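Long-range contacts in cytochrome c552 (Thermochromatium tepidum, PDB 5ZE8), which binds five heme c groups and, as a low-potential multiheme cytochrome of a purple sulfur photosynthetic bacterium, probably transfers electrons: residues T132-N137 with D154-L159; P192-G197 with P208-E213. All blocks are in the same frame, centred on the assembly; numbering follows the deposited sequence.

Interaction 1 (T132-N137 with D154-L159); sequences TLKTYN and DLSDRL. With HEC (heme c), chain B.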
ATOM      1  N   THR A 132       2.561  15.678  11.725  1.00 10.66           N
ATOM      2  CA  THR A 132       2.472  17.165  11.498  1.00 11.10           C
ATOM      3  C   THR A 132       1.400  17.509  10.438  1.00 12.19           C
ATOM      4  O   THR A 132       1.277  18.673  10.067  1.00 12.88           O
ATOM      5  CB  THR A 132       3.846  17.832  11.258  1.00 12.03           C
ATOM      6  OG1 THR A 132       4.517  17.246  10.183  1.00 13.14           O
ATOM      7  CG2 THR A 132       4.696  17.771  12.533  1.00 11.79           C
ATOM      8  N   LEU A 133       0.716  16.512   9.870  1.00 11.89           N
ATOM      9  CA  LEU A 133      -0.394  16.776   8.918  1.00 11.87           C
ATOM     10  C   LEU A 133      -1.519  17.348   9.746  1.00 12.26           C
ATOM     11  O   LEU A 133      -1.933  16.757  10.717  1.00 11.85           O
ATOM     12  CB  LEU A 133      -0.845  15.478   8.304  1.00 12.33           C
ATOM     13  CG  LEU A 133       0.189  14.725   7.468  1.00 12.51           C
ATOM     14  CD1 LEU A 133      -0.440  13.410   7.029  1.00 13.61           C
ATOM     15  CD2 LEU A 133       0.796  15.534   6.340  1.00 12.95           C
ATOM     16  N   LYS A 134      -2.011  18.547   9.384  1.00 12.56           N
ATOM     17  CA  LYS A 134      -3.026  19.229  10.186  1.00 14.30           C
ATOM     18  C   LYS A 134      -4.436  19.222   9.590  1.00 14.38           C
ATOM     19  O   LYS A 134      -5.367  18.791  10.252  1.00 16.98           O
ATOM     20  CB  LYS A 134      -2.606  20.619  10.554  1.00 16.18           C
ATOM     21  CG  LYS A 134      -3.568  21.273  11.511  1.00 17.60           C
ATOM     22  CD  LYS A 134      -3.067  22.646  11.876  1.00 21.95           C
ATOM     23  CE  LYS A 134      -4.028  23.304  12.820  1.00 24.75           C
ATOM     24  NZ  LYS A 134      -3.493  24.676  13.039  1.00 31.12           N
ATOM     25  N   THR A 135      -4.550  19.625   8.334  1.00 14.50           N
ATOM     26  CA  THR A 135      -5.900  19.740   7.720  1.00 15.61           C
ATOM     27  C   THR A 135      -5.815  19.209   6.306  1.00 15.60           C
ATOM     28  O   THR A 135      -5.019  19.704   5.513  1.00 15.10           O
ATOM     29  CB  THR A 135      -6.333  21.192   7.692  1.00 15.80           C
ATOM     30  OG1 THR A 135      -6.251  21.773   9.016  1.00 17.15           O
ATOM     31  CG2 THR A 135      -7.721  21.352   7.120  1.00 19.46           C
ATOM     32  N   TYR A 136      -6.630  18.239   6.014  1.00 14.55           N
ATOM     33  CA  TYR A 136      -6.673  17.673   4.684  1.00 15.05           C
ATOM     34  C   TYR A 136      -7.541  18.495   3.728  1.00 15.14           C
ATOM     35  O   TYR A 136      -8.730  18.678   3.970  1.00 16.14           O
ATOM     36  CB  TYR A 136      -7.192  16.288   4.716  1.00 14.08           C
ATOM     37  CG  TYR A 136      -7.229  15.540   3.375  1.00 14.90           C
ATOM     38  CD1 TYR A 136      -6.165  15.508   2.556  1.00 15.04           C
ATOM     39  CD2 TYR A 136      -8.394  14.916   2.938  1.00 15.38           C
ATOM     40  CE1 TYR A 136      -6.194  14.838   1.352  1.00 14.97           C
ATOM     41  CE2 TYR A 136      -8.439  14.243   1.720  1.00 17.88           C
ATOM     42  CZ  TYR A 136      -7.306  14.213   0.920  1.00 18.91           C
ATOM     43  OH  TYR A 136      -7.395  13.585  -0.315  1.00 20.49           O
ATOM     44  N   ASN A 137      -6.907  19.001   2.684  1.00 12.92           N
ATOM     45  CA  ASN A 137      -7.557  19.913   1.658  1.00 14.63           C
ATOM     46  C   ASN A 137      -8.110  19.192   0.440  1.00 15.26           C
ATOM     47  O   ASN A 137      -8.748  19.837  -0.380  1.00 19.40           O
ATOM     48  CB  ASN A 137      -6.630  21.018   1.264  1.00 14.87           C
ATOM     49  CG  ASN A 137      -6.284  21.881   2.451  1.00 16.53           C
ATOM     50  OD1 ASN A 137      -7.175  22.246   3.222  1.00 20.78           O
ATOM     51  ND2 ASN A 137      -5.015  22.169   2.624  1.00 17.74           N
ATOM     52  N   ASP A 154      -2.630  21.249   4.906  1.00 14.54           N
ATOM     53  CA  ASP A 154      -1.991  22.286   5.681  1.00 15.77           C
ATOM     54  C   ASP A 154      -1.161  21.526   6.715  1.00 12.85           C
ATOM     55  O   ASP A 154      -1.670  20.571   7.356  1.00 15.63           O
ATOM     56  CB  ASP A 154      -2.977  23.138   6.462  1.00 18.26           C
ATOM     57  CG  ASP A 154      -3.924  23.947   5.592  1.00 22.20           C
ATOM     58  OD1 ASP A 154      -3.620  24.185   4.411  1.00 23.20           O
ATOM     59  OD2 ASP A 154      -4.950  24.407   6.189  1.00 24.36           O
ATOM     60  N   LEU A 155       0.074  21.988   6.866  1.00 15.20           N
ATOM     61  CA  LEU A 155       0.999  21.356   7.818  1.00 15.52           C
ATOM     62  C   LEU A 155       1.104  22.174   9.096  1.00 17.48           C
ATOM     63  O   LEU A 155       0.910  23.402   9.037  1.00 20.20           O
ATOM     64  CB  LEU A 155       2.361  21.194   7.163  1.00 15.48           C
ATOM     65  CG  LEU A 155       2.325  20.486   5.818  1.00 17.16           C
ATOM     66  CD1 LEU A 155       3.706  20.505   5.200  1.00 19.68           C
ATOM     67  CD2 LEU A 155       1.776  19.054   5.841  1.00 16.51           C
ATOM     68  N   SER A 156       1.520  21.554  10.205  1.00 15.12           N
ATOM     69  CA  SER A 156       1.615  22.246  11.484  1.00 15.06           C
ATOM     70  C   SER A 156       3.092  22.205  11.917  1.00 15.90           C
ATOM     71  O   SER A 156       3.859  21.275  11.503  1.00 16.32           O
ATOM     72  CB  SER A 156       0.784  21.540  12.526  1.00 15.59           C
ATOM     73  OG  SER A 156       0.848  22.288  13.755  1.00 15.81           O
ATOM     74  N   ASP A 157       3.516  23.194  12.682  1.00 16.66           N
ATOM     75  CA  ASP A 157       4.731  23.073  13.425  1.00 17.63           C
ATOM     76  C   ASP A 157       4.590  22.389  14.798  1.00 16.64           C
ATOM     77  O   ASP A 157       5.577  22.314  15.548  1.00 18.55           O
ATOM     78  CB  ASP A 157       5.361  24.460  13.533  1.00 21.86           C
ATOM     79  CG  ASP A 157       4.550  25.388  14.418  1.00 26.76           C
ATOM     80  OD1 ASP A 157       3.436  24.998  14.823  1.00 29.47           O
ATOM     81  OD2 ASP A 157       5.025  26.517  14.712  1.00 36.72           O
ATOM     82  N   ARG A 158       3.403  21.827  15.090  1.00 16.58           N
ATOM     83  CA  ARG A 158       3.095  21.131  16.331  1.00 16.46           C
ATOM     84  C   ARG A 158       2.661  19.725  15.911  1.00 13.89           C
ATOM     85  O   ARG A 158       2.082  19.502  14.844  1.00 14.40           O
ATOM     86  CB  ARG A 158       1.941  21.751  17.118  1.00 18.79           C
ATOM     87  CG  ARG A 158       2.322  23.142  17.595  1.00 23.23           C
ATOM     88  CD  ARG A 158       1.168  23.961  18.067  1.00 29.47           C
ATOM     89  NE  ARG A 158       1.670  25.042  18.927  1.00 31.95           N
ATOM     90  CZ  ARG A 158       0.906  25.818  19.697  1.00 40.26           C
ATOM     91  NH1 ARG A 158      -0.417  25.726  19.662  1.00 41.65           N
ATOM     92  NH2 ARG A 158       1.483  26.714  20.501  1.00 42.90           N
ATOM     93  N   LEU A 159       2.974  18.788  16.747  1.00 13.42           N
ATOM     94  CA  LEU A 159       2.493  17.453  16.613  1.00 12.70           C
ATOM     95  C   LEU A 159       1.004  17.427  16.787  1.00 12.61           C
ATOM     96  O   LEU A 159       0.393  18.208  17.548  1.00 13.90           O
ATOM     97  CB  LEU A 159       3.123  16.570  17.689  1.00 13.73           C
ATOM     98  CG  LEU A 159       4.610  16.301  17.623  1.00 13.48           C
ATOM     99  CD1 LEU A 159       5.091  15.396  18.730  1.00 15.60           C
ATOM    100  CD2 LEU A 159       4.951  15.654  16.325  1.00 16.43           C
TER
HETATM  101 FE   HEC B 501       4.990  11.229  22.762  1.00 13.54          FE
HETATM  102  CHA HEC B 501       1.788  10.549  23.802  1.00 13.40           C
HETATM  103  CHB HEC B 501       3.926  11.391  19.515  1.00 13.87           C
HETATM  104  CHC HEC B 501       8.202  11.817  21.691  1.00 14.01           C
HETATM  105  CHD HEC B 501       6.146  10.951  25.959  1.00 14.12           C
HETATM  106  NA  HEC B 501       3.216  11.081  21.840  1.00 13.40           N
HETATM  107  C1A HEC B 501       2.007  10.807  22.465  1.00 14.06           C
HETATM  108  C2A HEC B 501       0.951  10.785  21.508  1.00 15.12           C
HETATM  109  C3A HEC B 501       1.544  10.988  20.278  1.00 13.89           C
HETATM  110  C4A HEC B 501       2.947  11.205  20.476  1.00 14.13           C
HETATM  111  CMA HEC B 501       0.847  11.083  18.928  1.00 13.41           C
HETATM  112  CAA HEC B 501      -0.488  10.451  21.786  1.00 15.17           C
HETATM  113  CBA HEC B 501      -1.299  11.543  22.495  1.00 17.72           C
HETATM  114  CGA HEC B 501      -2.738  11.058  22.404  1.00 17.76           C
HETATM  115  O1A HEC B 501      -3.153  10.221  23.212  1.00 20.32           O
HETATM  116  O2A HEC B 501      -3.566  11.572  21.624  1.00 16.85           O
HETATM  117  NB  HEC B 501       5.881  11.558  20.937  1.00 12.96           N
HETATM  118  C1B HEC B 501       5.248  11.559  19.730  1.00 13.47           C
HETATM  119  C2B HEC B 501       6.209  11.760  18.722  1.00 11.69           C
HETATM  120  C3B HEC B 501       7.444  11.858  19.264  1.00 12.84           C
HETATM  121  C4B HEC B 501       7.180  11.755  20.724  1.00 12.94           C
HETATM  122  CMB HEC B 501       5.773  11.756  17.228  1.00 12.01           C
HETATM  123  CAB HEC B 501       8.733  12.260  18.607  1.00 13.30           C
HETATM  124  CBB HEC B 501       8.741  13.430  17.769  1.00 13.75           C
HETATM  125  NC  HEC B 501       6.820  11.376  23.688  1.00 13.31           N
HETATM  126  C1C HEC B 501       8.016  11.637  23.034  1.00 14.43           C
HETATM  127  C2C HEC B 501       9.088  11.538  23.971  1.00 14.76           C
HETATM  128  C3C HEC B 501       8.533  11.231  25.212  1.00 15.48           C
HETATM  129  C4C HEC B 501       7.122  11.174  25.025  1.00 15.04           C
HETATM  130  CMC HEC B 501      10.545  11.597  23.553  1.00 14.04           C
HETATM  131  CAC HEC B 501       9.195  10.983  26.546  1.00 15.54           C
HETATM  132  CBC HEC B 501      10.257  11.749  26.964  1.00 15.20           C
HETATM  133  ND  HEC B 501       4.155  10.831  24.454  1.00 14.81           N
HETATM  134  C1D HEC B 501       4.807  10.771  25.676  1.00 15.83           C
HETATM  135  C2D HEC B 501       3.865  10.424  26.717  1.00 16.70           C
HETATM  136  C3D HEC B 501       2.659  10.316  26.146  1.00 16.14           C
HETATM  137  C4D HEC B 501       2.864  10.584  24.691  1.00 14.29           C
HETATM  138  CMD HEC B 501       4.168  10.229  28.206  1.00 16.87           C
HETATM  139  CAD HEC B 501       1.370   9.897  26.809  1.00 18.65           C
HETATM  140  CBD HEC B 501       1.111   8.396  26.675  1.00 23.10           C
HETATM  141  CGD HEC B 501       2.202   7.372  26.762  1.00 29.93           C
HETATM  142  O1D HEC B 501       2.676   7.082  27.907  1.00 39.19           O
HETATM  143  O2D HEC B 501       2.590   6.810  25.690  1.00 30.71           O
HETATM  144  O   HOH W   1      -0.941  24.255  14.142  1.00 26.96           O
HETATM  145  O   HOH W   2      -5.269  24.383   8.784  1.00 27.12           O
HETATM  146  O   HOH W   3      -7.219  24.387   4.807  1.00 32.42           O

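Interaction 2 (P192-G197 with P208-E213); sequences PNPHLG and PALTME. With HEC (heme c), chain B; SO4 (sulfate ion), chain G.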
ATOM      1  N   PRO A 192       8.136  10.904  31.544  1.00 23.99           N
ATOM      2  CA  PRO A 192       8.173  12.310  31.350  1.00 20.86           C
ATOM      3  C   PRO A 192       7.412  12.621  30.048  1.00 19.56           C
ATOM      4  O   PRO A 192       7.491  11.852  29.106  1.00 21.85           O
ATOM      5  CB  PRO A 192       9.670  12.677  31.259  1.00 25.60           C
ATOM      6  CG  PRO A 192      10.371  11.493  31.845  1.00 24.59           C
ATOM      7  CD  PRO A 192       9.481  10.300  31.481  1.00 26.22           C
ATOM      8  N   ASN A 193       6.750  13.750  30.069  1.00 19.11           N
ATOM      9  CA  ASN A 193       5.810  14.142  28.970  1.00 17.46           C
ATOM     10  C   ASN A 193       6.274  15.443  28.403  1.00 18.98           C
ATOM     11  O   ASN A 193       6.039  16.514  28.993  1.00 23.26           O
ATOM     12  CB  ASN A 193       4.379  14.208  29.485  1.00 17.37           C
ATOM     13  CG  ASN A 193       3.370  14.419  28.341  1.00 17.44           C
ATOM     14  OD1 ASN A 193       3.760  14.824  27.267  1.00 18.28           O
ATOM     15  ND2 ASN A 193       2.154  14.035  28.563  1.00 19.09           N
ATOM     16  N   PRO A 194       6.921  15.422  27.194  1.00 15.33           N
ATOM     17  CA  PRO A 194       7.410  16.607  26.563  1.00 16.37           C
ATOM     18  C   PRO A 194       6.355  17.375  25.718  1.00 15.61           C
ATOM     19  O   PRO A 194       6.701  18.345  25.088  1.00 18.71           O
ATOM     20  CB  PRO A 194       8.434  16.035  25.594  1.00 16.12           C
ATOM     21  CG  PRO A 194       7.802  14.724  25.135  1.00 14.83           C
ATOM     22  CD  PRO A 194       7.108  14.197  26.345  1.00 16.00           C
ATOM     23  N   HIS A 195       5.118  16.878  25.760  1.00 16.04           N
ATOM     24  CA  HIS A 195       4.016  17.394  24.967  1.00 16.38           C
ATOM     25  C   HIS A 195       3.115  18.380  25.761  1.00 19.23           C
ATOM     26  O   HIS A 195       2.051  18.743  25.247  1.00 23.27           O
ATOM     27  CB  HIS A 195       3.155  16.266  24.476  1.00 15.45           C
ATOM     28  CG  HIS A 195       3.893  15.172  23.783  1.00 13.07           C
ATOM     29  ND1 HIS A 195       4.676  15.424  22.681  1.00 14.28           N
ATOM     30  CD2 HIS A 195       3.894  13.824  23.972  1.00 12.86           C
ATOM     31  CE1 HIS A 195       5.188  14.264  22.282  1.00 12.55           C
ATOM     32  NE2 HIS A 195       4.705  13.286  23.015  1.00 14.02           N
ATOM     33  N   LEU A 196       3.601  18.921  26.890  1.00 21.38           N
ATOM     34  CA  LEU A 196       2.764  19.773  27.804  1.00 23.13           C
ATOM     35  C   LEU A 196       3.257  21.192  27.898  1.00 27.65           C
ATOM     36  O   LEU A 196       3.014  21.903  28.920  1.00 31.12           O
ATOM     37  CB  LEU A 196       2.728  19.193  29.193  1.00 22.03           C
ATOM     38  CG  LEU A 196       2.204  17.773  29.304  1.00 24.69           C
ATOM     39  CD1 LEU A 196       2.236  17.211  30.719  1.00 25.95           C
ATOM     40  CD2 LEU A 196       0.820  17.718  28.687  1.00 26.15           C
ATOM     41  N   GLY A 197       4.013  21.600  26.916  1.00 25.95           N
ATOM     42  CA  GLY A 197       4.484  22.956  26.807  1.00 30.50           C
ATOM     43  C   GLY A 197       5.894  23.241  27.269  1.00 30.26           C
ATOM     44  O   GLY A 197       6.306  24.373  27.159  1.00 35.09           O
ATOM     45  N   PRO A 208      13.683  18.091  24.103  1.00 20.60           N
ATOM     46  CA  PRO A 208      13.067  19.404  23.876  1.00 23.43           C
ATOM     47  C   PRO A 208      11.517  19.343  23.990  1.00 24.35           C
ATOM     48  O   PRO A 208      10.904  18.233  23.863  1.00 22.90           O
ATOM     49  CB  PRO A 208      13.508  19.696  22.477  1.00 22.53           C
ATOM     50  CG  PRO A 208      13.580  18.352  21.788  1.00 23.81           C
ATOM     51  CD  PRO A 208      14.122  17.447  22.871  1.00 21.03           C
ATOM     52  N   ALA A 209      10.873  20.503  24.190  1.00 21.90           N
ATOM     53  CA  ALA A 209       9.446  20.569  24.098  1.00 21.06           C
ATOM     54  C   ALA A 209       9.008  20.083  22.665  1.00 20.86           C
ATOM     55  O   ALA A 209       9.568  20.474  21.623  1.00 23.22           O
ATOM     56  CB  ALA A 209       8.949  21.974  24.365  1.00 25.52           C
ATOM     57  N   LEU A 210       8.029  19.206  22.672  1.00 17.58           N
ATOM     58  CA  LEU A 210       7.422  18.578  21.477  1.00 17.17           C
ATOM     59  C   LEU A 210       5.932  18.894  21.512  1.00 16.34           C
ATOM     60  O   LEU A 210       5.124  18.060  21.825  1.00 17.20           O
ATOM     61  CB  LEU A 210       7.700  17.036  21.504  1.00 16.28           C
ATOM     62  CG  LEU A 210       9.194  16.717  21.339  1.00 16.63           C
ATOM     63  CD1 LEU A 210       9.279  15.210  21.485  1.00 18.06           C
ATOM     64  CD2 LEU A 210       9.756  17.151  19.962  1.00 15.89           C
ATOM     65  N   THR A 211       5.603  20.147  21.244  1.00 16.70           N
ATOM     66  CA  THR A 211       4.342  20.690  21.488  1.00 18.33           C
ATOM     67  C   THR A 211       3.336  20.036  20.584  1.00 17.14           C
ATOM     68  O   THR A 211       3.671  19.730  19.422  1.00 16.78           O
ATOM     69  CB  THR A 211       4.445  22.175  21.174  1.00 24.59           C
ATOM     70  OG1 THR A 211       5.432  22.707  22.102  1.00 29.69           O
ATOM     71  CG2 THR A 211       3.143  22.933  21.349  1.00 24.81           C
ATOM     72  N   MET A 212       2.148  19.865  21.148  1.00 17.73           N
ATOM     73  CA  MET A 212       1.128  18.945  20.591  1.00 14.82           C
ATOM     74  C   MET A 212      -0.249  19.580  20.632  1.00 17.11           C
ATOM     75  O   MET A 212      -0.511  20.375  21.524  1.00 19.28           O
ATOM     76  CB  MET A 212       1.087  17.710  21.402  1.00 17.15           C
ATOM     77  CG  MET A 212       0.189  16.594  20.874  1.00 15.73           C
ATOM     78  SD  MET A 212       0.314  15.071  21.840  1.00 17.87           S
ATOM     79  CE  MET A 212       1.731  14.398  21.011  1.00 14.23           C
ATOM     80  N   GLU A 213      -1.112  19.236  19.681  1.00 14.83           N
ATOM     81  CA  GLU A 213      -2.491  19.717  19.607  1.00 14.15           C
ATOM     82  C   GLU A 213      -3.388  18.563  19.357  1.00 14.46           C
ATOM     83  O   GLU A 213      -3.025  17.613  18.618  1.00 16.31           O
ATOM     84  CB  GLU A 213      -2.629  20.608  18.378  1.00 17.67           C
ATOM     85  CG  GLU A 213      -1.847  21.858  18.522  1.00 22.26           C
ATOM     86  CD  GLU A 213      -2.090  22.792  17.367  1.00 25.43           C
ATOM     87  OE1 GLU A 213      -2.146  22.460  16.142  1.00 21.41           O
ATOM     88  OE2 GLU A 213      -2.218  23.981  17.714  1.00 28.32           O
TER
HETATM   89 FE   HEC B 501       4.990  11.229  22.762  1.00 13.54          FE
HETATM   90  CHA HEC B 501       1.788  10.549  23.802  1.00 13.40           C
HETATM   91  CHB HEC B 501       3.926  11.391  19.515  1.00 13.87           C
HETATM   92  CHC HEC B 501       8.202  11.817  21.691  1.00 14.01           C
HETATM   93  CHD HEC B 501       6.146  10.951  25.959  1.00 14.12           C
HETATM   94  NA  HEC B 501       3.216  11.081  21.840  1.00 13.40           N
HETATM   95  C1A HEC B 501       2.007  10.807  22.465  1.00 14.06           C
HETATM   96  C2A HEC B 501       0.951  10.785  21.508  1.00 15.12           C
HETATM   97  C3A HEC B 501       1.544  10.988  20.278  1.00 13.89           C
HETATM   98  C4A HEC B 501       2.947  11.205  20.476  1.00 14.13           C
HETATM   99  CMA HEC B 501       0.847  11.083  18.928  1.00 13.41           C
HETATM  100  CAA HEC B 501      -0.488  10.451  21.786  1.00 15.17           C
HETATM  101  CBA HEC B 501      -1.299  11.543  22.495  1.00 17.72           C
HETATM  102  CGA HEC B 501      -2.738  11.058  22.404  1.00 17.76           C
HETATM  103  O1A HEC B 501      -3.153  10.221  23.212  1.00 20.32           O
HETATM  104  O2A HEC B 501      -3.566  11.572  21.624  1.00 16.85           O
HETATM  105  NB  HEC B 501       5.881  11.558  20.937  1.00 12.96           N
HETATM  106  C1B HEC B 501       5.248  11.559  19.730  1.00 13.47           C
HETATM  107  C2B HEC B 501       6.209  11.760  18.722  1.00 11.69           C
HETATM  108  C3B HEC B 501       7.444  11.858  19.264  1.00 12.84           C
HETATM  109  C4B HEC B 501       7.180  11.755  20.724  1.00 12.94           C
HETATM  110  CMB HEC B 501       5.773  11.756  17.228  1.00 12.01           C
HETATM  111  CAB HEC B 501       8.733  12.260  18.607  1.00 13.30           C
HETATM  112  CBB HEC B 501       8.741  13.430  17.769  1.00 13.75           C
HETATM  113  NC  HEC B 501       6.820  11.376  23.688  1.00 13.31           N
HETATM  114  C1C HEC B 501       8.016  11.637  23.034  1.00 14.43           C
HETATM  115  C2C HEC B 501       9.088  11.538  23.971  1.00 14.76           C
HETATM  116  C3C HEC B 501       8.533  11.231  25.212  1.00 15.48           C
HETATM  117  C4C HEC B 501       7.122  11.174  25.025  1.00 15.04           C
HETATM  118  CMC HEC B 501      10.545  11.597  23.553  1.00 14.04           C
HETATM  119  CAC HEC B 501       9.195  10.983  26.546  1.00 15.54           C
HETATM  120  CBC HEC B 501      10.257  11.749  26.964  1.00 15.20           C
HETATM  121  ND  HEC B 501       4.155  10.831  24.454  1.00 14.81           N
HETATM  122  C1D HEC B 501       4.807  10.771  25.676  1.00 15.83           C
HETATM  123  C2D HEC B 501       3.865  10.424  26.717  1.00 16.70           C
HETATM  124  C3D HEC B 501       2.659  10.316  26.146  1.00 16.14           C
HETATM  125  C4D HEC B 501       2.864  10.584  24.691  1.00 14.29           C
HETATM  126  CMD HEC B 501       4.168  10.229  28.206  1.00 16.87           C
HETATM  127  CAD HEC B 501       1.370   9.897  26.809  1.00 18.65           C
HETATM  128  CBD HEC B 501       1.111   8.396  26.675  1.00 23.10           C
HETATM  129  CGD HEC B 501       2.202   7.372  26.762  1.00 29.93           C
HETATM  130  O1D HEC B 501       2.676   7.082  27.907  1.00 39.19           O
HETATM  131  O2D HEC B 501       2.590   6.810  25.690  1.00 30.71           O
HETATM  132  S   SO4 G 506       0.883  11.561  31.542  1.00 63.34           S
HETATM  133  O1  SO4 G 506      -0.018  11.849  32.726  1.00 55.17           O
HETATM  134  O2  SO4 G 506       1.677  12.802  31.312  1.00 36.92           O
HETATM  135  O3  SO4 G 506       1.809  10.360  31.729  1.00 53.70           O
HETATM  136  O4  SO4 G 506      -0.068  11.344  30.422  1.00 51.75           O
HETATM  137  O   HOH W   4       5.336  20.745  24.697  1.00 24.91           O
HETATM  138  O   HOH W   5       1.990  21.155  23.650  1.00 31.52           O

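Interaction 1 (T132-N137 with D154-L159)
A classic beta bulge in a two-stranded antiparallel sheet sets Lys-134 and Thr-135 of strand 133-136 opposite the single residue Asp-154 of strand 153-155. The carbonyl of Asp-154 takes two backbone donors, Lys-134 N at 2.9 Å from Asp-154 O and Thr-135 N, a longer bond that meets the oxygen at a sharper C=O angle and tilted from the carbonyl plane, while Asp-154 N returns a bond to Thr-135 O. Beyond the bulge, Ser-156 N binds Thr-132 O at 2.9 Å. Leu-133 and Leu-155 lie side by side and touch through their CD2 methyls (3.7 Å).

On the face of Thr-135 and Asp-154 the contact is polar. The side chain of Asn-137 crosses that of Asp-154 at about a right angle, and its ND2 meets Asp-154 OD1 from above the carboxylate plane, 3.0 Å away, with the two flat groups turned 62° against each other. One water donates to both Asp-154 OD2 and Asn-137 OD1, and a second joins OD2 to Thr-135 OG1. An alanine in place of Asn-137 removes the amide, and the Asp-154 carboxylate would probably be freer to turn, with the bridging water held less firmly. Lys-134 runs out fully extended, and its NZ reaches Ser-156 OG through another water. The outer face is thus tied by an amide and by waters, which probably spread the negative charge of Asp-154 over several neutral donors.

Interaction 2 (P192-G197 with P208-E213)
His-195 is gripped from both ends of its imidazole, by a heme iron and by the backbone of Leu-210. Its CB lies 3.8 Å from Leu-210 O and also meets Met-212 CB. From there CG leaves anti to the carbonyl carbon (chi1 -52°) and comes 3.6 Å from Met-212 CE, and the ring enters the space between Pro-194 and Met-212. Met-212 CE sits over the centre of one face, 6° off the normal, a CH-pi contact, with the sulfur farther out over the same face; Pro-194 CG covers the opposite face. On the protein side of the ring, ND1 donates to Leu-210 O at 2.8 Å, a nearly straight bond lying in both the ring plane and the carbonyl plane. At the far tip His-195 NE2 binds heme FE at 2.1 Å, flanked by CE1 and CD2 above the porphyrin nitrogens.

The two neighbours of the ring also meet the porphyrin: Pro-194 CD lies 3.3 Å from heme C4C, and Met-212 CE, brought round by a bend at chi3, is 3.5 Å from heme C4A. In the backbone, Leu-210 N binds Pro-194 O at 2.9 Å, and the OD1 of Asn-193 accepts from His-195 N in an Asx turn. The ring is therefore fixed in rotation as well as position, and the carbonyl on ND1 would probably make the imidazole a stronger electron donor to iron. With His-49 as the other axial ligand, this is the bis-histidine coordination familiar from low-potential multiheme c-type cytochromes.

Overall arrangement
Interaction 1 closes before interaction 2 opens along the chain, and their centres lie 16 Å apart on the same side of the protein. They join through a short parallel sheet of strands 159-161 and 212-214: Leu-159 N lies 2.9 Å from Thr-211 O and Leu-159 O 2.8 Å from Glu-213 N, both probable hydrogen bonds. A salt bridge from Arg-158 to Glu-213 adds a side-chain tie. Both contacts reach the same heme, interaction 2 through its axial His-195 and interaction 1 through Leu-159, whose CD1 is 3.8 Å from heme C2B. Leu-133 of interaction 1 touches a different heme, so the pair of contacts reaches two different hemes.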